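PDB 4Z9D: pertussis toxin-like subunit ArtA, which probably transfers ADP-ribose from NAD to trimeric G proteins, as the enzymatic A subunit of a pertussis-like AB5 toxin. Local coordinates for residues D11-P14 and P15-F19; H124-G127 and E128-V131. The protein carries 2 engineered substitutions. All coordinates share one frame; numbering follows the deposited sequence.

Contact 1: residues D11-P14 and P15-F19. With NAD (nicotinamide-adenine-dinucleotide), chain F.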
ATOM      1  N   ASP A  11      -4.449   4.166   5.624  1.00 10.03           N
ATOM      2  CA  ASP A  11      -4.094   3.589   6.927  1.00 11.69           C
ATOM      3  C   ASP A  11      -4.901   4.258   8.045  1.00 12.89           C
ATOM      4  O   ASP A  11      -5.262   5.426   7.937  1.00 13.53           O
ATOM      5  CB  ASP A  11      -2.581   3.740   7.172  1.00  9.84           C
ATOM      6  CG  ASP A  11      -2.044   2.749   8.206  1.00 18.04           C
ATOM      7  OD1 ASP A  11      -2.433   2.854   9.394  1.00 13.79           O
ATOM      8  OD2 ASP A  11      -1.227   1.871   7.840  1.00 14.51           O
ATOM      9  N   SER A  12      -5.134   3.549   9.143  1.00 12.43           N
ATOM     10  CA  SER A  12      -5.947   4.115  10.217  1.00 11.55           C
ATOM     11  C   SER A  12      -5.136   4.967  11.191  1.00 16.33           C
ATOM     12  O   SER A  12      -5.702   5.725  11.981  1.00 17.45           O
ATOM     13  CB  SER A  12      -6.650   3.001  10.994  1.00 18.09           C
ATOM     14  OG  SER A  12      -5.711   2.067  11.492  1.00 18.22           O
ATOM     15  N   ARG A  13      -3.815   4.819  11.162  1.00 13.07           N
ATOM     16  CA  ARG A  13      -2.945   5.568  12.061  1.00 13.55           C
ATOM     17  C   ARG A  13      -2.761   7.002  11.586  1.00 12.39           C
ATOM     18  O   ARG A  13      -2.693   7.253  10.381  1.00 14.15           O
ATOM     19  CB  ARG A  13      -1.596   4.871  12.215  1.00 13.76           C
ATOM     20  CG  ARG A  13      -1.727   3.571  12.974  1.00 16.89           C
ATOM     21  CD  ARG A  13      -0.553   2.651  12.737  1.00 16.71           C
ATOM     22  NE  ARG A  13      -0.483   2.098  11.394  1.00 18.33           N
ATOM     23  CZ  ARG A  13       0.603   1.499  10.927  1.00 23.00           C
ATOM     24  NH1 ARG A  13       1.651   1.369  11.731  1.00 22.55           N
ATOM     25  NH2 ARG A  13       0.642   1.011   9.686  1.00 15.07           N
ATOM     26  N   PRO A  14      -2.699   7.954  12.535  1.00 13.87           N
ATOM     27  CA  PRO A  14      -2.664   9.396  12.250  1.00 15.57           C
ATOM     28  C   PRO A  14      -1.273   9.935  11.920  1.00 14.46           C
ATOM     29  O   PRO A  14      -0.280   9.289  12.232  1.00 14.77           O
ATOM     30  CB  PRO A  14      -3.175  10.015  13.559  1.00 15.50           C
ATOM     31  CG  PRO A  14      -2.701   9.058  14.612  1.00 18.95           C
ATOM     32  CD  PRO A  14      -2.789   7.685  13.985  1.00 19.34           C
ATOM     33  N   PRO A  15      -1.206  11.109  11.267  1.00 12.01           N
ATOM     34  CA  PRO A  15       0.050  11.679  10.765  1.00 13.47           C
ATOM     35  C   PRO A  15       1.076  11.871  11.869  1.00 17.89           C
ATOM     36  O   PRO A  15       2.274  11.726  11.632  1.00 19.07           O
ATOM     37  CB  PRO A  15      -0.384  13.027  10.176  1.00 15.43           C
ATOM     38  CG  PRO A  15      -1.798  12.830   9.793  1.00 16.89           C
ATOM     39  CD  PRO A  15      -2.382  11.855  10.779  1.00 17.28           C
ATOM     40  N   GLU A  16       0.620  12.196  13.070  1.00 17.15           N
ATOM     41  CA  GLU A  16       1.554  12.445  14.151  1.00 21.57           C
ATOM     42  C   GLU A  16       2.436  11.235  14.426  1.00 22.14           C
ATOM     43  O   GLU A  16       3.647  11.368  14.619  1.00 18.68           O
ATOM     44  CB  GLU A  16       0.785  12.831  15.413  1.00 27.93           C
ATOM     45  CG  GLU A  16       1.664  13.104  16.594  1.00 35.27           C
ATOM     46  CD  GLU A  16       2.569  14.290  16.399  1.00 39.83           C
ATOM     47  OE1 GLU A  16       2.315  15.116  15.490  1.00 43.48           O
ATOM     48  OE2 GLU A  16       3.563  14.368  17.151  1.00 46.35           O
ATOM     49  N   GLU A  17       1.838  10.054  14.373  1.00 19.08           N
ATOM     50  CA  GLU A  17       2.588   8.815  14.500  1.00 18.54           C
ATOM     51  C   GLU A  17       3.361   8.493  13.220  1.00 16.11           C
ATOM     52  O   GLU A  17       4.561   8.198  13.245  1.00 15.33           O
ATOM     53  CB  GLU A  17       1.643   7.667  14.851  1.00 21.68           C
ATOM     54  CG  GLU A  17       2.342   6.337  15.010  1.00 23.76           C
ATOM     55  CD  GLU A  17       1.373   5.189  15.142  1.00 25.61           C
ATOM     56  OE1 GLU A  17       0.175   5.456  15.372  1.00 21.90           O
ATOM     57  OE2 GLU A  17       1.811   4.020  15.046  1.00 24.16           O
ATOM     58  N   ILE A  18       2.642   8.535  12.102  1.00 16.52           N
ATOM     59  CA  ILE A  18       3.170   8.100  10.820  1.00 13.40           C
ATOM     60  C   ILE A  18       4.245   9.037  10.255  1.00 11.87           C
ATOM     61  O   ILE A  18       5.235   8.562   9.712  1.00 12.34           O
ATOM     62  CB  ILE A  18       2.012   7.911   9.815  1.00 13.64           C
ATOM     63  CG1 ILE A  18       1.054   6.822  10.324  1.00 12.12           C
ATOM     64  CG2 ILE A  18       2.530   7.540   8.449  1.00 13.41           C
ATOM     65  CD1 ILE A  18       1.758   5.470  10.624  1.00 13.89           C
ATOM     66  N   PHE A  19       4.088  10.348  10.402  1.00 10.38           N
ATOM     67  CA  PHE A  19       5.110  11.268   9.894  1.00 13.39           C
ATOM     68  C   PHE A  19       6.428  11.055  10.625  1.00 15.85           C
ATOM     69  O   PHE A  19       7.516  11.219  10.056  1.00 16.34           O
ATOM     70  CB  PHE A  19       4.687  12.722  10.070  1.00 13.01           C
ATOM     71  CG  PHE A  19       3.634  13.183   9.099  1.00 13.49           C
ATOM     72  CD1 PHE A  19       3.034  14.418   9.273  1.00 13.63           C
ATOM     73  CD2 PHE A  19       3.227  12.386   8.032  1.00 14.03           C
ATOM     74  CE1 PHE A  19       2.056  14.862   8.404  1.00 15.22           C
ATOM     75  CE2 PHE A  19       2.260  12.835   7.150  1.00 10.33           C
ATOM     76  CZ  PHE A  19       1.670  14.074   7.344  1.00 12.30           C
TER
HETATM   77  PA  NAD F 202      -2.453  -3.817   6.728  1.00 18.45           P
HETATM   78  O1A NAD F 202      -1.124  -3.342   6.263  1.00 18.11           O
HETATM   79  O2A NAD F 202      -2.535  -4.984   7.644  1.00 23.19           O
HETATM   80  O5B NAD F 202      -3.210  -2.531   7.385  1.00 20.54           O
HETATM   81  C5B NAD F 202      -4.489  -2.591   8.036  1.00 17.85           C
HETATM   82  C4B NAD F 202      -4.355  -1.867   9.392  1.00 21.31           C
HETATM   83  O4B NAD F 202      -3.478  -2.619  10.285  1.00 22.77           O
HETATM   84  C3B NAD F 202      -3.637  -0.566   9.196  1.00 19.75           C
HETATM   85  O3B NAD F 202      -4.597   0.410   8.688  1.00 21.62           O
HETATM   86  C2B NAD F 202      -3.271  -0.274  10.623  1.00 20.34           C
HETATM   87  O2B NAD F 202      -4.473  -0.076  11.349  1.00 21.14           O
HETATM   88  C1B NAD F 202      -2.711  -1.641  11.047  1.00 24.13           C
HETATM   89  N9A NAD F 202      -1.282  -1.976  10.705  1.00 20.96           N
HETATM   90  C8A NAD F 202      -0.659  -2.271   9.565  1.00 20.06           C
HETATM   91  N7A NAD F 202       0.619  -2.531   9.850  1.00 19.34           N
HETATM   92  C5A NAD F 202       0.789  -2.419  11.171  1.00 22.05           C
HETATM   93  C6A NAD F 202       1.862  -2.577  11.967  1.00 21.39           C
HETATM   94  N6A NAD F 202       3.004  -2.913  11.371  1.00 18.66           N
HETATM   95  N1A NAD F 202       1.801  -2.404  13.297  1.00 21.41           N
HETATM   96  C2A NAD F 202       0.576  -2.057  13.863  1.00 29.33           C
HETATM   97  N3A NAD F 202      -0.529  -1.895  13.017  1.00 22.35           N
HETATM   98  C4A NAD F 202      -0.396  -2.081  11.693  1.00 22.76           C
HETATM   99  O3  NAD F 202      -3.355  -4.147   5.475  1.00 14.58           O
HETATM  100  PN  NAD F 202      -3.493  -3.166   4.185  1.00 16.80           P
HETATM  101  O1N NAD F 202      -2.197  -2.494   3.893  1.00 17.73           O
HETATM  102  O2N NAD F 202      -4.738  -2.377   4.318  1.00 20.91           O
HETATM  103  O5D NAD F 202      -3.683  -4.285   3.070  1.00 19.02           O
HETATM  104  C5D NAD F 202      -4.718  -5.274   3.149  1.00 22.02           C
HETATM  105  C4D NAD F 202      -5.084  -5.746   1.738  1.00 18.57           C
HETATM  106  O4D NAD F 202      -5.353  -4.510   0.989  1.00 16.99           O
HETATM  107  C3D NAD F 202      -3.900  -6.444   1.044  1.00 15.83           C
HETATM  108  O3D NAD F 202      -4.366  -7.372   0.058  1.00 20.61           O
HETATM  109  C2D NAD F 202      -3.284  -5.251   0.341  1.00 16.63           C
HETATM  110  O2D NAD F 202      -2.422  -5.669  -0.742  1.00 20.25           O
HETATM  111  C1D NAD F 202      -4.505  -4.499  -0.173  1.00 18.82           C
HETATM  112  N1N NAD F 202      -4.110  -3.099  -0.562  1.00 16.07           N
HETATM  113  C2N NAD F 202      -4.105  -2.061   0.403  1.00 12.48           C
HETATM  114  C3N NAD F 202      -3.705  -0.760   0.094  1.00 12.48           C
HETATM  115  C7N NAD F 202      -3.720   0.265   1.059  1.00 12.36           C
HETATM  116  O7N NAD F 202      -3.597   1.535   0.624  1.00 11.53           O
HETATM  117  N7N NAD F 202      -3.906  -0.063   2.340  1.00 11.22           N
HETATM  118  C4N NAD F 202      -3.296  -0.489  -1.209  1.00 13.94           C
HETATM  119  C5N NAD F 202      -3.299  -1.495  -2.174  1.00 13.43           C
HETATM  120  C6N NAD F 202      -3.688  -2.796  -1.868  1.00 14.43           C
HETATM  121  O   HOH W   1       1.306   1.558  15.052  1.00 22.05           O

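Contact 2: residues H124-G127 and E128-V131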
ATOM      1  N   HIS A 124       9.899  -1.426   5.452  1.00  7.78           N
ATOM      2  CA  HIS A 124       9.803  -0.121   6.116  1.00  7.24           C
ATOM      3  C   HIS A 124       9.810   1.032   5.133  1.00  9.28           C
ATOM      4  O   HIS A 124      10.696   1.124   4.298  1.00  7.47           O
ATOM      5  CB  HIS A 124      10.974   0.048   7.111  1.00  8.33           C
ATOM      6  CG  HIS A 124      11.021   1.383   7.787  1.00 10.33           C
ATOM      7  ND1 HIS A 124       9.957   1.899   8.504  1.00 12.45           N
ATOM      8  CD2 HIS A 124      11.997   2.320   7.855  1.00 12.66           C
ATOM      9  CE1 HIS A 124      10.280   3.088   8.977  1.00  9.80           C
ATOM     10  NE2 HIS A 124      11.507   3.372   8.596  1.00 11.59           N
ATOM     11  N   ILE A 125       8.824   1.909   5.255  1.00  7.84           N
ATOM     12  CA  ILE A 125       8.832   3.208   4.588  1.00  6.56           C
ATOM     13  C   ILE A 125       9.145   4.293   5.607  1.00  8.36           C
ATOM     14  O   ILE A 125       8.360   4.519   6.511  1.00  8.30           O
ATOM     15  CB  ILE A 125       7.461   3.518   3.947  1.00  7.67           C
ATOM     16  CG1 ILE A 125       7.077   2.426   2.945  1.00  7.00           C
ATOM     17  CG2 ILE A 125       7.451   4.920   3.296  1.00  6.59           C
ATOM     18  CD1 ILE A 125       5.591   2.499   2.525  1.00  6.65           C
ATOM     19  N   PRO A 126      10.281   4.988   5.455  1.00  8.14           N
ATOM     20  CA  PRO A 126      10.604   6.073   6.387  1.00  9.96           C
ATOM     21  C   PRO A 126       9.587   7.226   6.397  1.00  8.80           C
ATOM     22  O   PRO A 126       8.959   7.527   5.375  1.00 11.28           O
ATOM     23  CB  PRO A 126      11.969   6.567   5.884  1.00 10.58           C
ATOM     24  CG  PRO A 126      12.525   5.434   5.065  1.00 13.57           C
ATOM     25  CD  PRO A 126      11.335   4.766   4.455  1.00 11.93           C
ATOM     26  N   GLY A 127       9.440   7.872   7.551  1.00 10.27           N
ATOM     27  CA  GLY A 127       8.613   9.060   7.660  1.00 10.65           C
ATOM     28  C   GLY A 127       9.009  10.144   6.680  1.00 10.27           C
ATOM     29  O   GLY A 127       8.150  10.856   6.150  1.00  9.89           O
ATOM     30  N   GLU A 128      10.310  10.250   6.417  1.00  7.93           N
ATOM     31  CA  GLU A 128      10.841  11.252   5.504  1.00  8.41           C
ATOM     32  C   GLU A 128      10.375  11.071   4.052  1.00  8.95           C
ATOM     33  O   GLU A 128      10.483  11.996   3.249  1.00  9.83           O
ATOM     34  CB  GLU A 128      12.372  11.264   5.581  1.00 15.65           C
ATOM     35  CG  GLU A 128      12.868  12.053   6.788  1.00 20.64           C
ATOM     36  CD  GLU A 128      14.365  11.933   7.028  1.00 26.59           C
ATOM     37  OE1 GLU A 128      14.925  12.848   7.678  1.00 30.68           O
ATOM     38  OE2 GLU A 128      14.977  10.931   6.582  1.00 24.94           O
ATOM     39  N   ASN A 129       9.866   9.887   3.713  1.00  9.52           N
ATOM     40  CA  ASN A 129       9.318   9.645   2.380  1.00  8.25           C
ATOM     41  C   ASN A 129       7.875  10.116   2.234  1.00  8.31           C
ATOM     42  O   ASN A 129       7.338  10.164   1.128  1.00  8.88           O
ATOM     43  CB  ASN A 129       9.355   8.157   2.039  1.00  9.25           C
ATOM     44  CG  ASN A 129      10.720   7.695   1.639  1.00 14.20           C
ATOM     45  OD1 ASN A 129      11.644   7.716   2.447  1.00 11.13           O
ATOM     46  ND2 ASN A 129      10.864   7.263   0.388  1.00 10.76           N
ATOM     47  N   ILE A 130       7.234  10.426   3.350  1.00  7.33           N
ATOM     48  CA  ILE A 130       5.811  10.721   3.318  1.00  7.18           C
ATOM     49  C   ILE A 130       5.579  12.211   3.147  1.00  7.20           C
ATOM     50  O   ILE A 130       6.005  13.025   3.965  1.00  8.77           O
ATOM     51  CB  ILE A 130       5.114  10.191   4.575  1.00  9.00           C
ATOM     52  CG1 ILE A 130       5.361   8.677   4.682  1.00 11.58           C
ATOM     53  CG2 ILE A 130       3.610  10.469   4.523  1.00  8.75           C
ATOM     54  CD1 ILE A 130       5.129   8.111   6.063  1.00 12.91           C
ATOM     55  N   VAL A 131       4.891  12.555   2.066  1.00  8.32           N
ATOM     56  CA  VAL A 131       4.680  13.937   1.674  1.00  8.72           C
ATOM     57  C   VAL A 131       3.631  14.616   2.533  1.00 10.03           C
ATOM     58  O   VAL A 131       3.824  15.749   2.993  1.00 10.52           O
ATOM     59  CB  VAL A 131       4.262  14.017   0.183  1.00  9.88           C
ATOM     60  CG1 VAL A 131       4.002  15.454  -0.246  1.00 15.25           C
ATOM     61  CG2 VAL A 131       5.348  13.406  -0.686  1.00 10.01           C
TER

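Contact 1: residues D11-P14 and P15-F19
The guanidinium of Arg13 is sandwiched between Ile18 and the adenine of NAD: CD1 of Ile18 lies 4.0 Å from the plane on one face, near its margin, and C4A of the adenine 3.7 Å from it on the other, centrally placed. At the edge, in plane, sits OD1 of Asp11. This is the adenosine end of the NAD pocket of an ADP-ribosyltransferase of the pertussis toxin S1 family, built where strand 6-11 gives way to helix 15-21. Asp11 holds the guanidinium side-on through a two-nitrogen salt bridge, Arg13 NE to OD1 and NH2 to OD2 (2.8 Å), both oxygens met on the syn side, though well out of the carboxylate plane. The anti lone pair of OD1 takes the backbone N of Arg13 in a nearly straight bond (173°), closing an Asx turn, while OD2 has a second partner in Arg9. These bonds fix the rotation of the guanidinium, and the bend of the arginine chain at chi3 (-69°) brings it back alongside the carboxylate of Asp11. Glu17 reaches the same arginine with its carboxylate turned 74° from the guanidinium: OE2 packs 3.6 Å from Arg13 CD, stays beyond salt-bridge distance of NH1, and is joined to it by a water whose bond to NH1 is weak. Pro14, the N-cap residue, starts the helix by offering its O to Ile18 N (3.0 Å) and, weakly, to Glu17 N. Ser12 turns to the adenosine ribose; its backbone N donates to O3B, and its OG accepts a very short bond of 2.5 Å from O2B of NAD.

Contact 2: residues H124-G127 and E128-V131
A single tight turn of 3-10 character, Gly127-Asn129, links the short strand 124-125 to the long strand 130-139. Its two backbone bonds both run from residue i+3 back to residue i: Asn129 N donates to Pro126 O and Ile130 N to Gly127 O, each at 3.0 Å. The side chains of Pro126 and Asn129 extend next to each other in the same direction, and the amide oxygen OD1 of Asn129 lies against the CB-CG-CD side of the proline ring, 3.6 Å from Pro126 CD and equally near CB and CG. Asn129 CG stands anti to its own carbonyl carbon (chi1 -78°), which sets this oxygen against the ring, while ND2 is bonded to the backbone O of Arg83. Ile125 CG2 meets Asn129 CB at 4.0 Å, the two side chains crossing at about a right angle. Ile130 CD1 comes to 3.9 Å from Gly127 CA. Around the turn, strand 23-24 pairs with Ile125 through Phe23, Ile82 of strand 77-83 packs on Ile125 and Asn129, and helix 15-21 lies against Ile130.

How the contacts relate
Contact 1 is a surface contact at the ligand pocket, whereas contact 2 is mostly buried and binds no part of NAD. Their chemistry follows suit: charge, water and ribose hydroxyls at residues 11-19; at 124-131, backbone turn bonds, one amide and aliphatic packing, with no charged pair across it. Both mark a change of secondary structure, strand to helix in the first and strand to strand in the second, with centres 11 Å apart. They meet directly: Ile18 CG2 touches Ile130 CD1 at 3.6 Å and CE2, at the Phe19 ring edge, touches Ile130 CG2 at 3.8 Å. Phe23 and Tyr80 are shared neighbours, so helix 15-21, strand 23-24 and the four-stranded sheet converge on Ile130.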